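Local coordinates for protein flavodoxin (Bacillus cereus, PDB 6GAQ) that binds flavin mononucleotide and probably serves as a low-potential electron donor to a range of redox enzymes, at residues A14-S19 against L61-W66; G20-I25 against A93-G98; G69-E74 against C106-I111. All coordinates share one frame; numbering follows the deposited sequence.

Contact 1 of 3, residues A14-S19 against L61-W66. With FMN (flavin mononucleotide), chain C.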
loop_
_atom_site.group_PDB
_atom_site.type_symbol
_atom_site.label_atom_id
_atom_site.label_comp_id
_atom_site.label_asym_id
_atom_site.label_seq_id
_atom_site.Cartn_x
_atom_site.Cartn_y
_atom_site.Cartn_z
ATOM N N ALA A 14 -4.200 -4.020 0.830
ATOM C CA ALA A 14 -3.637 -4.782 1.937
ATOM C C ALA A 14 -2.694 -3.875 2.718
ATOM O O ALA A 14 -1.733 -3.341 2.153
ATOM C CB ALA A 14 -2.902 -6.024 1.434
ATOM N N TYR A 15 -2.969 -3.697 4.008
ATOM C CA TYR A 15 -2.233 -2.744 4.822
ATOM C C TYR A 15 -1.747 -3.392 6.111
ATOM O O TYR A 15 -2.382 -4.303 6.649
ATOM C CB TYR A 15 -3.088 -1.506 5.152
ATOM C CG TYR A 15 -4.214 -1.761 6.130
ATOM C CD1 TYR A 15 -4.034 -1.567 7.495
ATOM C CD2 TYR A 15 -5.460 -2.184 5.688
ATOM C CE1 TYR A 15 -5.060 -1.798 8.392
ATOM C CE2 TYR A 15 -6.493 -2.417 6.577
ATOM C CZ TYR A 15 -6.288 -2.221 7.928
ATOM O OH TYR A 15 -7.312 -2.449 8.817
ATOM N N ALA A 16 -0.609 -2.901 6.598
ATOM C CA ALA A 16 -0.063 -3.271 7.899
ATOM C C ALA A 16 -0.073 -2.024 8.772
ATOM O O ALA A 16 0.626 -1.048 8.476
ATOM C CB ALA A 16 1.349 -3.836 7.768
ATOM N N SER A 17 -0.867 -2.049 9.839
ATOM C CA SER A 17 -0.986 -0.907 10.731
ATOM C C SER A 17 -0.972 -1.382 12.175
ATOM O O SER A 17 -1.624 -2.371 12.519
ATOM C CB SER A 17 -2.266 -0.110 10.455
ATOM O OG SER A 17 -2.363 1.004 11.325
ATOM N N MET A 18 -0.225 -0.668 13.012
ATOM C CA MET A 18 -0.131 -0.959 14.437
ATOM C C MET A 18 -0.812 0.085 15.307
ATOM O O MET A 18 -1.515 -0.273 16.255
ATOM C CB MET A 18 1.339 -1.087 14.853
ATOM C CG MET A 18 1.562 -1.183 16.355
ATOM S SD MET A 18 3.290 -1.465 16.781
ATOM C CE MET A 18 3.269 -1.123 18.539
ATOM N N SER A 19 -0.630 1.370 15.005
ATOM C CA SER A 19 -1.235 2.444 15.780
ATOM C C SER A 19 -2.353 3.164 15.036
ATOM O O SER A 19 -2.895 4.143 15.562
ATOM C CB SER A 19 -0.165 3.453 16.215
ATOM O OG SER A 19 0.431 4.088 15.099
ATOM N N LEU A 61 -0.617 -1.932 -1.779
ATOM C CA LEU A 61 -0.051 -2.323 -0.498
ATOM C C LEU A 61 0.232 -1.090 0.351
ATOM O O LEU A 61 0.464 0.006 -0.165
ATOM C CB LEU A 61 1.235 -3.130 -0.689
ATOM C CG LEU A 61 1.154 -4.380 -1.568
ATOM C CD1 LEU A 61 2.469 -5.144 -1.529
ATOM C CD2 LEU A 61 0.000 -5.272 -1.137
ATOM N N GLY A 62 0.207 -1.282 1.665
ATOM C CA GLY A 62 0.484 -0.205 2.593
ATOM C C GLY A 62 1.098 -0.704 3.882
ATOM O O GLY A 62 0.669 -1.727 4.422
ATOM N N SER A 63 2.106 0.000 4.389
ATOM C CA SER A 63 2.774 -0.439 5.604
ATOM C C SER A 63 3.487 0.737 6.248
ATOM O O SER A 63 4.004 1.622 5.560
ATOM C CB SER A 63 3.774 -1.565 5.318
ATOM O OG SER A 63 4.712 -1.693 6.373
ATOM N N TYR A 64 3.505 0.734 7.576
ATOM C CA TYR A 64 4.336 1.668 8.313
ATOM C C TYR A 64 5.769 1.149 8.370
ATOM O O TYR A 64 6.047 -0.019 8.085
ATOM C CB TYR A 64 3.787 1.890 9.724
ATOM C CG TYR A 64 3.824 0.671 10.623
ATOM C CD1 TYR A 64 2.917 -0.370 10.458
ATOM C CD2 TYR A 64 4.755 0.568 11.647
ATOM C CE1 TYR A 64 2.945 -1.481 11.282
ATOM C CE2 TYR A 64 4.789 -0.539 12.474
ATOM C CZ TYR A 64 3.882 -1.558 12.289
ATOM O OH TYR A 64 3.917 -2.660 13.113
ATOM N N THR A 65 6.687 2.039 8.729
ATOM C CA THR A 65 8.098 1.695 8.827
ATOM C C THR A 65 8.493 1.559 10.291
ATOM O O THR A 65 8.128 2.394 11.124
ATOM C CB THR A 65 8.971 2.751 8.145
ATOM O OG1 THR A 65 8.564 2.901 6.779
ATOM C CG2 THR A 65 10.430 2.332 8.178
ATOM N N TRP A 66 9.232 0.496 10.602
ATOM C CA TRP A 66 9.680 0.230 11.955
ATOM C C TRP A 66 11.174 0.546 12.077
ATOM O O TRP A 66 11.746 1.240 11.224
ATOM C CB TRP A 66 9.342 -1.217 12.326
ATOM C CG TRP A 66 9.118 -1.425 13.799
ATOM C CD1 TRP A 66 9.736 -2.343 14.595
ATOM C CD2 TRP A 66 8.214 -0.702 14.648
ATOM N NE1 TRP A 66 9.275 -2.239 15.886
ATOM C CE2 TRP A 66 8.340 -1.239 15.945
ATOM C CE3 TRP A 66 7.312 0.348 14.439
ATOM C CZ2 TRP A 66 7.599 -0.764 17.026
ATOM C CZ3 TRP A 66 6.576 0.816 15.514
ATOM C CH2 TRP A 66 6.725 0.261 16.791
HETATM N N1 FMN C . 9.195 5.895 10.656
HETATM C C2 FMN C . 9.993 5.952 9.531
HETATM O O2 FMN C . 9.628 6.600 8.552
HETATM N N3 FMN C . 11.200 5.283 9.500
HETATM C C4 FMN C . 11.616 4.553 10.595
HETATM O O4 FMN C . 12.692 3.957 10.567
HETATM C C4A FMN C . 10.815 4.494 11.729
HETATM N N5 FMN C . 11.228 3.766 12.825
HETATM C C5A FMN C . 10.433 3.708 13.950
HETATM C C6 FMN C . 10.854 2.972 15.052
HETATM C C7 FMN C . 10.060 2.908 16.190
HETATM C C7M FMN C . 10.518 2.113 17.377
HETATM C C8 FMN C . 8.843 3.581 16.225
HETATM C C8M FMN C . 7.981 3.517 17.450
HETATM C C9 FMN C . 8.423 4.316 15.122
HETATM C C9A FMN C . 9.216 4.381 13.982
HETATM N N10 FMN C . 8.796 5.104 12.880
HETATM C C10 FMN C . 9.600 5.168 11.757
HETATM C "C1'" FMN C . 7.492 5.851 12.911
HETATM C "C2'" FMN C . 6.277 5.049 12.455
HETATM O "O2'" FMN C . 6.467 4.573 11.143
HETATM C "C3'" FMN C . 5.063 5.972 12.509
HETATM O "O3'" FMN C . 4.697 6.183 13.856
HETATM C "C4'" FMN C . 3.859 5.458 11.724
HETATM O "O4'" FMN C . 2.986 6.538 11.474
HETATM C "C5'" FMN C . 3.086 4.366 12.458
HETATM O "O5'" FMN C . 2.030 3.944 11.621
HETATM P P FMN C . 0.835 3.006 12.158
HETATM O O1P FMN C . -0.115 3.852 12.968
HETATM O O2P FMN C . 0.096 2.411 10.984
HETATM O O3P FMN C . 1.393 1.904 13.026
#

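Contact 2 of 3, residues G20-I25 against A93-G98. With FMN (flavin mononucleotide), chain C.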
loop_
_atom_site.group_PDB
_atom_site.type_symbol
_atom_site.label_atom_id
_atom_site.label_comp_id
_atom_site.label_asym_id
_atom_site.label_seq_id
_atom_site.Cartn_x
_atom_site.Cartn_y
_atom_site.Cartn_z
ATOM N N GLY A 20 -2.709 2.718 13.832
ATOM C CA GLY A 20 -3.874 3.219 13.133
ATOM C C GLY A 20 -3.602 4.243 12.049
ATOM O O GLY A 20 -4.527 4.580 11.301
ATOM N N ASN A 21 -2.370 4.748 11.938
ATOM C CA ASN A 21 -2.088 5.783 10.947
ATOM C C ASN A 21 -2.187 5.233 9.528
ATOM O O ASN A 21 -2.858 5.821 8.672
ATOM C CB ASN A 21 -0.707 6.390 11.194
ATOM C CG ASN A 21 -0.554 6.937 12.599
ATOM O OD1 ASN A 21 -1.508 7.451 13.185
ATOM N ND2 ASN A 21 0.649 6.828 13.150
ATOM N N THR A 22 -1.522 4.107 9.259
ATOM C CA THR A 22 -1.610 3.497 7.935
ATOM C C THR A 22 -3.027 3.019 7.647
ATOM O O THR A 22 -3.505 3.115 6.511
ATOM C CB THR A 22 -0.621 2.335 7.821
ATOM O OG1 THR A 22 0.661 2.746 8.315
ATOM C CG2 THR A 22 -0.483 1.890 6.373
ATOM N N GLU A 23 -3.711 2.498 8.669
ATOM C CA GLU A 23 -5.095 2.067 8.500
ATOM C C GLU A 23 -5.986 3.229 8.078
ATOM O O GLU A 23 -6.865 3.068 7.222
ATOM C CB GLU A 23 -5.602 1.441 9.800
ATOM C CG GLU A 23 -7.006 0.874 9.726
ATOM C CD GLU A 23 -7.480 0.336 11.063
ATOM O OE1 GLU A 23 -6.624 -0.087 11.870
ATOM O OE2 GLU A 23 -8.704 0.338 11.309
ATOM N N SER A 24 -5.770 4.409 8.663
ATOM C CA SER A 24 -6.553 5.581 8.282
ATOM C C SER A 24 -6.280 5.979 6.837
ATOM O O SER A 24 -7.188 6.424 6.125
ATOM C CB SER A 24 -6.251 6.741 9.228
ATOM O OG SER A 24 -6.411 6.347 10.580
ATOM N N ILE A 25 -5.032 5.831 6.388
ATOM C CA ILE A 25 -4.712 6.086 4.986
ATOM C C ILE A 25 -5.428 5.085 4.091
ATOM O O ILE A 25 -5.956 5.443 3.030
ATOM C CB ILE A 25 -3.188 6.047 4.767
ATOM C CG1 ILE A 25 -2.487 7.046 5.685
ATOM C CG2 ILE A 25 -2.853 6.337 3.314
ATOM C CD1 ILE A 25 -0.993 6.857 5.748
ATOM N N ALA A 93 0.351 -0.196 -6.588
ATOM C CA ALA A 93 0.865 1.020 -5.978
ATOM C C ALA A 93 1.128 0.736 -4.504
ATOM O O ALA A 93 0.704 -0.289 -3.965
ATOM C CB ALA A 93 -0.101 2.197 -6.151
ATOM N N VAL A 94 1.844 1.654 -3.855
ATOM C CA VAL A 94 2.256 1.488 -2.466
ATOM C C VAL A 94 2.026 2.798 -1.722
ATOM O O VAL A 94 2.107 3.885 -2.301
ATOM C CB VAL A 94 3.738 1.044 -2.360
ATOM C CG1 VAL A 94 4.152 0.840 -0.909
ATOM C CG2 VAL A 94 3.977 -0.234 -3.152
ATOM N N PHE A 95 1.713 2.689 -0.430
ATOM C CA PHE A 95 1.634 3.844 0.452
ATOM C C PHE A 95 2.179 3.452 1.819
ATOM O O PHE A 95 2.467 2.282 2.084
ATOM C CB PHE A 95 0.199 4.382 0.565
ATOM C CG PHE A 95 -0.769 3.421 1.195
ATOM C CD1 PHE A 95 -0.987 3.427 2.564
ATOM C CD2 PHE A 95 -1.471 2.519 0.415
ATOM C CE1 PHE A 95 -1.883 2.545 3.142
ATOM C CE2 PHE A 95 -2.369 1.636 0.987
ATOM C CZ PHE A 95 -2.575 1.648 2.352
ATOM N N GLY A 96 2.321 4.441 2.690
ATOM C CA GLY A 96 2.838 4.181 4.020
ATOM C C GLY A 96 2.834 5.440 4.858
ATOM O O GLY A 96 2.758 6.561 4.341
ATOM N N SER A 97 2.923 5.231 6.169
ATOM C CA SER A 97 2.988 6.311 7.145
ATOM C C SER A 97 4.264 6.157 7.962
ATOM O O SER A 97 4.494 5.100 8.562
ATOM C CB SER A 97 1.759 6.304 8.056
ATOM O OG SER A 97 1.880 7.270 9.086
ATOM N N GLY A 98 5.083 7.208 7.990
ATOM C CA GLY A 98 6.325 7.213 8.730
ATOM C C GLY A 98 6.426 8.420 9.647
ATOM O O GLY A 98 5.423 8.988 10.083
HETATM N N1 FMN C . 9.195 5.895 10.656
HETATM C C2 FMN C . 9.993 5.952 9.531
HETATM O O2 FMN C . 9.628 6.600 8.552
HETATM N N3 FMN C . 11.200 5.283 9.500
HETATM C C4 FMN C . 11.616 4.553 10.595
HETATM O O4 FMN C . 12.692 3.957 10.567
HETATM C C4A FMN C . 10.815 4.494 11.729
HETATM N N5 FMN C . 11.228 3.766 12.825
HETATM C C5A FMN C . 10.433 3.708 13.950
HETATM C C6 FMN C . 10.854 2.972 15.052
HETATM C C7 FMN C . 10.060 2.908 16.190
HETATM C C7M FMN C . 10.518 2.113 17.377
HETATM C C8 FMN C . 8.843 3.581 16.225
HETATM C C8M FMN C . 7.981 3.517 17.450
HETATM C C9 FMN C . 8.423 4.316 15.122
HETATM C C9A FMN C . 9.216 4.381 13.982
HETATM N N10 FMN C . 8.796 5.104 12.880
HETATM C C10 FMN C . 9.600 5.168 11.757
HETATM C "C1'" FMN C . 7.492 5.851 12.911
HETATM C "C2'" FMN C . 6.277 5.049 12.455
HETATM O "O2'" FMN C . 6.467 4.573 11.143
HETATM C "C3'" FMN C . 5.063 5.972 12.509
HETATM O "O3'" FMN C . 4.697 6.183 13.856
HETATM C "C4'" FMN C . 3.859 5.458 11.724
HETATM O "O4'" FMN C . 2.986 6.538 11.474
HETATM C "C5'" FMN C . 3.086 4.366 12.458
HETATM O "O5'" FMN C . 2.030 3.944 11.621
HETATM P P FMN C . 0.835 3.006 12.158
HETATM O O1P FMN C . -0.115 3.852 12.968
HETATM O O2P FMN C . 0.096 2.411 10.984
HETATM O O3P FMN C . 1.393 1.904 13.026
#

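Contact 3 of 3, residues G69-E74 against C106-I111. With FMN (flavin mononucleotide), chain C.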
loop_
_atom_site.group_PDB
_atom_site.type_symbol
_atom_site.label_atom_id
_atom_site.label_comp_id
_atom_site.label_asym_id
_atom_site.label_seq_id
_atom_site.Cartn_x
_atom_site.Cartn_y
_atom_site.Cartn_z
ATOM N N GLY A 69 14.478 1.676 9.424
ATOM C CA GLY A 69 13.959 1.545 8.076
ATOM C C GLY A 69 13.558 0.143 7.685
ATOM O O GLY A 69 13.376 -0.132 6.497
ATOM N N GLU A 70 13.418 -0.757 8.652
ATOM C CA GLU A 70 13.026 -2.129 8.375
ATOM C C GLU A 70 11.509 -2.258 8.371
ATOM O O GLU A 70 10.797 -1.483 9.016
ATOM C CB GLU A 70 13.620 -3.085 9.411
ATOM C CG GLU A 70 15.136 -3.094 9.467
ATOM C CD GLU A 70 15.674 -4.210 10.344
ATOM O OE1 GLU A 70 15.953 -5.304 9.810
ATOM O OE2 GLU A 70 15.813 -3.993 11.565
ATOM N N LEU A 71 11.022 -3.248 7.628
ATOM C CA LEU A 71 9.611 -3.576 7.673
ATOM C C LEU A 71 9.235 -4.026 9.082
ATOM O O LEU A 71 10.054 -4.617 9.794
ATOM C CB LEU A 71 9.283 -4.683 6.674
ATOM C CG LEU A 71 9.451 -4.367 5.188
ATOM C CD1 LEU A 71 8.984 -5.540 4.349
ATOM C CD2 LEU A 71 8.683 -3.115 4.825
ATOM N N PRO A 72 8.009 -3.749 9.520
ATOM C CA PRO A 72 7.558 -4.286 10.806
ATOM C C PRO A 72 7.510 -5.805 10.766
ATOM O O PRO A 72 7.442 -6.426 9.701
ATOM C CB PRO A 72 6.159 -3.682 10.980
ATOM C CG PRO A 72 5.733 -3.288 9.605
ATOM C CD PRO A 72 6.984 -2.913 8.875
ATOM N N PHE A 73 7.559 -6.402 11.959
ATOM C CA PHE A 73 7.552 -7.857 12.085
ATOM C C PHE A 73 6.382 -8.493 11.346
ATOM O O PHE A 73 6.500 -9.613 10.836
ATOM C CB PHE A 73 7.507 -8.240 13.564
ATOM C CG PHE A 73 6.774 -7.244 14.421
ATOM C CD1 PHE A 73 7.454 -6.487 15.358
ATOM C CD2 PHE A 73 5.405 -7.062 14.287
ATOM C CE1 PHE A 73 6.788 -5.568 16.147
ATOM C CE2 PHE A 73 4.731 -6.142 15.073
ATOM C CZ PHE A 73 5.425 -5.395 16.004
ATOM N N GLU A 74 5.252 -7.790 11.269
ATOM C CA GLU A 74 4.047 -8.342 10.662
ATOM C C GLU A 74 4.127 -8.359 9.141
ATOM O O GLU A 74 3.520 -9.225 8.500
ATOM C CB GLU A 74 2.837 -7.526 11.112
ATOM C CG GLU A 74 3.170 -6.049 11.298
ATOM C CD GLU A 74 2.104 -5.291 12.059
ATOM O OE1 GLU A 74 2.356 -4.922 13.225
ATOM O OE2 GLU A 74 1.018 -5.054 11.488
ATOM N N CYS A 106 9.806 6.356 5.685
ATOM C CA CYS A 106 8.957 5.535 4.821
ATOM C C CYS A 106 9.785 4.642 3.897
ATOM O O CYS A 106 9.508 4.532 2.701
ATOM C CB CYS A 106 7.985 6.401 4.014
ATOM S SG CYS A 106 6.595 7.058 4.969
ATOM N N GLU A 107 10.813 3.997 4.455
ATOM C CA GLU A 107 11.560 3.004 3.687
ATOM C C GLU A 107 10.667 1.842 3.272
ATOM O O GLU A 107 10.906 1.217 2.233
ATOM C CB GLU A 107 12.748 2.484 4.496
ATOM C CG GLU A 107 14.111 2.988 4.038
ATOM C CD GLU A 107 14.206 3.176 2.538
ATOM O OE1 GLU A 107 14.180 4.338 2.081
ATOM O OE2 GLU A 107 14.318 2.163 1.817
ATOM N N ALA A 108 9.640 1.542 4.073
ATOM C CA ALA A 108 8.723 0.455 3.748
ATOM C C ALA A 108 8.050 0.669 2.400
ATOM O O ALA A 108 7.746 -0.303 1.698
ATOM C CB ALA A 108 7.671 0.314 4.848
ATOM N N VAL A 109 7.806 1.926 2.026
ATOM C CA VAL A 109 7.226 2.212 0.718
ATOM C C VAL A 109 8.185 1.795 -0.388
ATOM O O VAL A 109 7.776 1.215 -1.402
ATOM C CB VAL A 109 6.853 3.703 0.617
ATOM C CG1 VAL A 109 6.194 3.997 -0.717
ATOM C CG2 VAL A 109 5.940 4.099 1.768
ATOM N N THR A 110 9.479 2.074 -0.206
ATOM C CA THR A 110 10.472 1.660 -1.192
ATOM C C THR A 110 10.624 0.145 -1.220
ATOM O O THR A 110 10.764 -0.450 -2.295
ATOM C CB THR A 110 11.816 2.324 -0.895
ATOM O OG1 THR A 110 11.626 3.729 -0.686
ATOM C CG2 THR A 110 12.786 2.110 -2.050
ATOM N N ILE A 111 10.595 -0.494 -0.047
ATOM C CA ILE A 111 10.792 -1.940 0.028
ATOM C C ILE A 111 9.703 -2.668 -0.750
ATOM O O ILE A 111 9.985 -3.524 -1.597
ATOM C CB ILE A 111 10.835 -2.398 1.497
ATOM C CG1 ILE A 111 12.069 -1.827 2.198
ATOM C CG2 ILE A 111 10.816 -3.916 1.581
ATOM C CD1 ILE A 111 12.047 -1.989 3.702
HETATM N N1 FMN C . 9.195 5.895 10.656
HETATM C C2 FMN C . 9.993 5.952 9.531
HETATM O O2 FMN C . 9.628 6.600 8.552
HETATM N N3 FMN C . 11.200 5.283 9.500
HETATM C C4 FMN C . 11.616 4.553 10.595
HETATM O O4 FMN C . 12.692 3.957 10.567
HETATM C C4A FMN C . 10.815 4.494 11.729
HETATM N N5 FMN C . 11.228 3.766 12.825
HETATM C C5A FMN C . 10.433 3.708 13.950
HETATM C C6 FMN C . 10.854 2.972 15.052
HETATM C C7 FMN C . 10.060 2.908 16.190
HETATM C C7M FMN C . 10.518 2.113 17.377
HETATM C C8 FMN C . 8.843 3.581 16.225
HETATM C C8M FMN C . 7.981 3.517 17.450
HETATM C C9 FMN C . 8.423 4.316 15.122
HETATM C C9A FMN C . 9.216 4.381 13.982
HETATM N N10 FMN C . 8.796 5.104 12.880
HETATM C C10 FMN C . 9.600 5.168 11.757
HETATM C "C1'" FMN C . 7.492 5.851 12.911
HETATM C "C2'" FMN C . 6.277 5.049 12.455
HETATM O "O2'" FMN C . 6.467 4.573 11.143
HETATM C "C3'" FMN C . 5.063 5.972 12.509
HETATM O "O3'" FMN C . 4.697 6.183 13.856
HETATM C "C4'" FMN C . 3.859 5.458 11.724
HETATM O "O4'" FMN C . 2.986 6.538 11.474
HETATM C "C5'" FMN C . 3.086 4.366 12.458
HETATM O "O5'" FMN C . 2.030 3.944 11.621
HETATM P P FMN C . 0.835 3.006 12.158
HETATM O O1P FMN C . -0.115 3.852 12.968
HETATM O O2P FMN C . 0.096 2.411 10.984
HETATM O O3P FMN C . 1.393 1.904 13.026
#

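Contact 1 of 3, residues A14-S19 against L61-W66
A14 O accepts a hydrogen bond from G62 N (2.9 Å), while A14 CB rests against L61 CD2 at 3.9 Å. Strands 14-16 and 61-63 run parallel, their axes only 7° apart, as neighbours in the five-stranded parallel sheet of the flavodoxin fold. Y15 pairs with G62, its CA 3.1 Å from G62 O, and A16 N binds the same carbonyl (2.8 Å). A16 O meets the Y64 ring edge near its plane. Beyond strand 11-16 comes the FMN phosphate loop. S17 OG, anti to the backbone N (chi1 -180°), is thereby carried to the phosphate, where it donates to FMN O2P at 2.9 Å. M18 N binds FMN O3P, the oxygen over one face of Y64. The extended M18 side chain passes the phenol, CB 3.6 Å from Y64 CZ, and brings SD to W66 CH2 at 3.8 Å, an oblique Met-aromatic contact beside a ring whose face meets FMN C8. S19 N adds a second bond to FMN O3P, 2.9 Å long and nearly straight at 165°. Y64 OH is hydrogen-bonded to E74 OE1 of helix 73-81. Helix 21-35 covers Y15, helix 107-117 covers L61, and strands 40-44 and 91-98 flank the pair.

Contact 2 of 3, residues G20-I25 against A93-G98
N21 and T22, at the start of helix 21-35, meet S97 around the FMN phosphate and ribityl chain, the phosphate-binding end of the flavodoxin fold. N21 ND2 donates to FMN O4' (2.9 Å), and that hydroxyl in turn donates to S97 OG (2.7 Å), so O4' links helix to strand although no hydrogen bond joins the two segments directly. Both T22 N and T22 OG1 bind FMN O2P, OG1 at 2.7 Å. With backbone N-H groups of the first helical turn directed at it, the phosphate charge is probably also stabilised by the helix dipole. Behind this polar layer lies an apolar one. T22 CG2, anti to the backbone N, reaches F95 CE1 at 3.6 Å, and I25 CG2 approaches F95 CD1 at 3.5 Å; both methyls come obliquely to the ring. The other branch of I25 carries CD1 to S97 CB (3.6 Å). Helix segment 21-25 and strand segment 93-98 run at 143° between their N-to-C directions, with 7.5 Å between their axes. Further out, S97 OG is also bonded to L132 O, and N21 touches A133, a calcium ligand. G20 occupies the N-cap position, with backbone angles at which a CB would be jammed against the preceding carbonyl O. Its own carbonyl O is gripped by S24 N and, from the opposite face of the carbonyl plane, by S24 OG at 2.7 Å.

Contact 3 of 3, residues G69-E74 against C106-I111
L71 lays its forked end over A108 and I111, with CD2 3.6 Å from A108 CB and CD1 3.7 Å from I111 CG2. In this flavodoxin fold the contact joins the loop after strand 58-63 to the start of helix 107-117, beside the pyrimidine end of the FMN isoalloxazine. L71 CG stands anti to its own carbonyl carbon (chi1 -65°), which directs both methyls at the helix, where the leucine and isoleucine side chains lie alongside, pointing opposite ways. I111 CD1 continues along the leucine and also meets G69 O at 3.6 Å. E107 CB lies 3.4 Å from G69 O, so the glycine backbone lies close against the first helical turn; these are van der Waals contacts, and no hydrogen bond crosses between the segments. A108 N is hydrogen-bonded to T65 OG1, and the A108 methyl touches S63 of strand 58-63. The flavin supplies the polar link. G69 has a positive phi (64°), which favours glycine, and its N donates to FMN O4 at 3.1 Å. On the other segment C106, also at positive phi, uses its backbone N to hold FMN O2 at 2.9 Å in a nearly straight bond of 164°.

How the contacts relate
All three contacts are largely buried and touch FMN, at overlapping parts of it. Contact 1 pairs two strands and reaches from the phosphate along the ribityl chain to the flavin ring; contact 2 lays a helix over the same sheet at the phosphate and ribityl chain; contact 3 joins loop to helix at the pyrimidine. M18 of contact 1 is exposed, and E107 and I111 of contact 3 partly so, whereas the touching residues of contact 2 are almost all buried. Backbone hydrogen bonds cross only contact 1; contacts 2 and 3 combine apolar packing with bonds through the cofactor. L61 of contact 1 is bonded to A93 and F95 of contact 2, where V109 of contact 3 packs on F95 and G96.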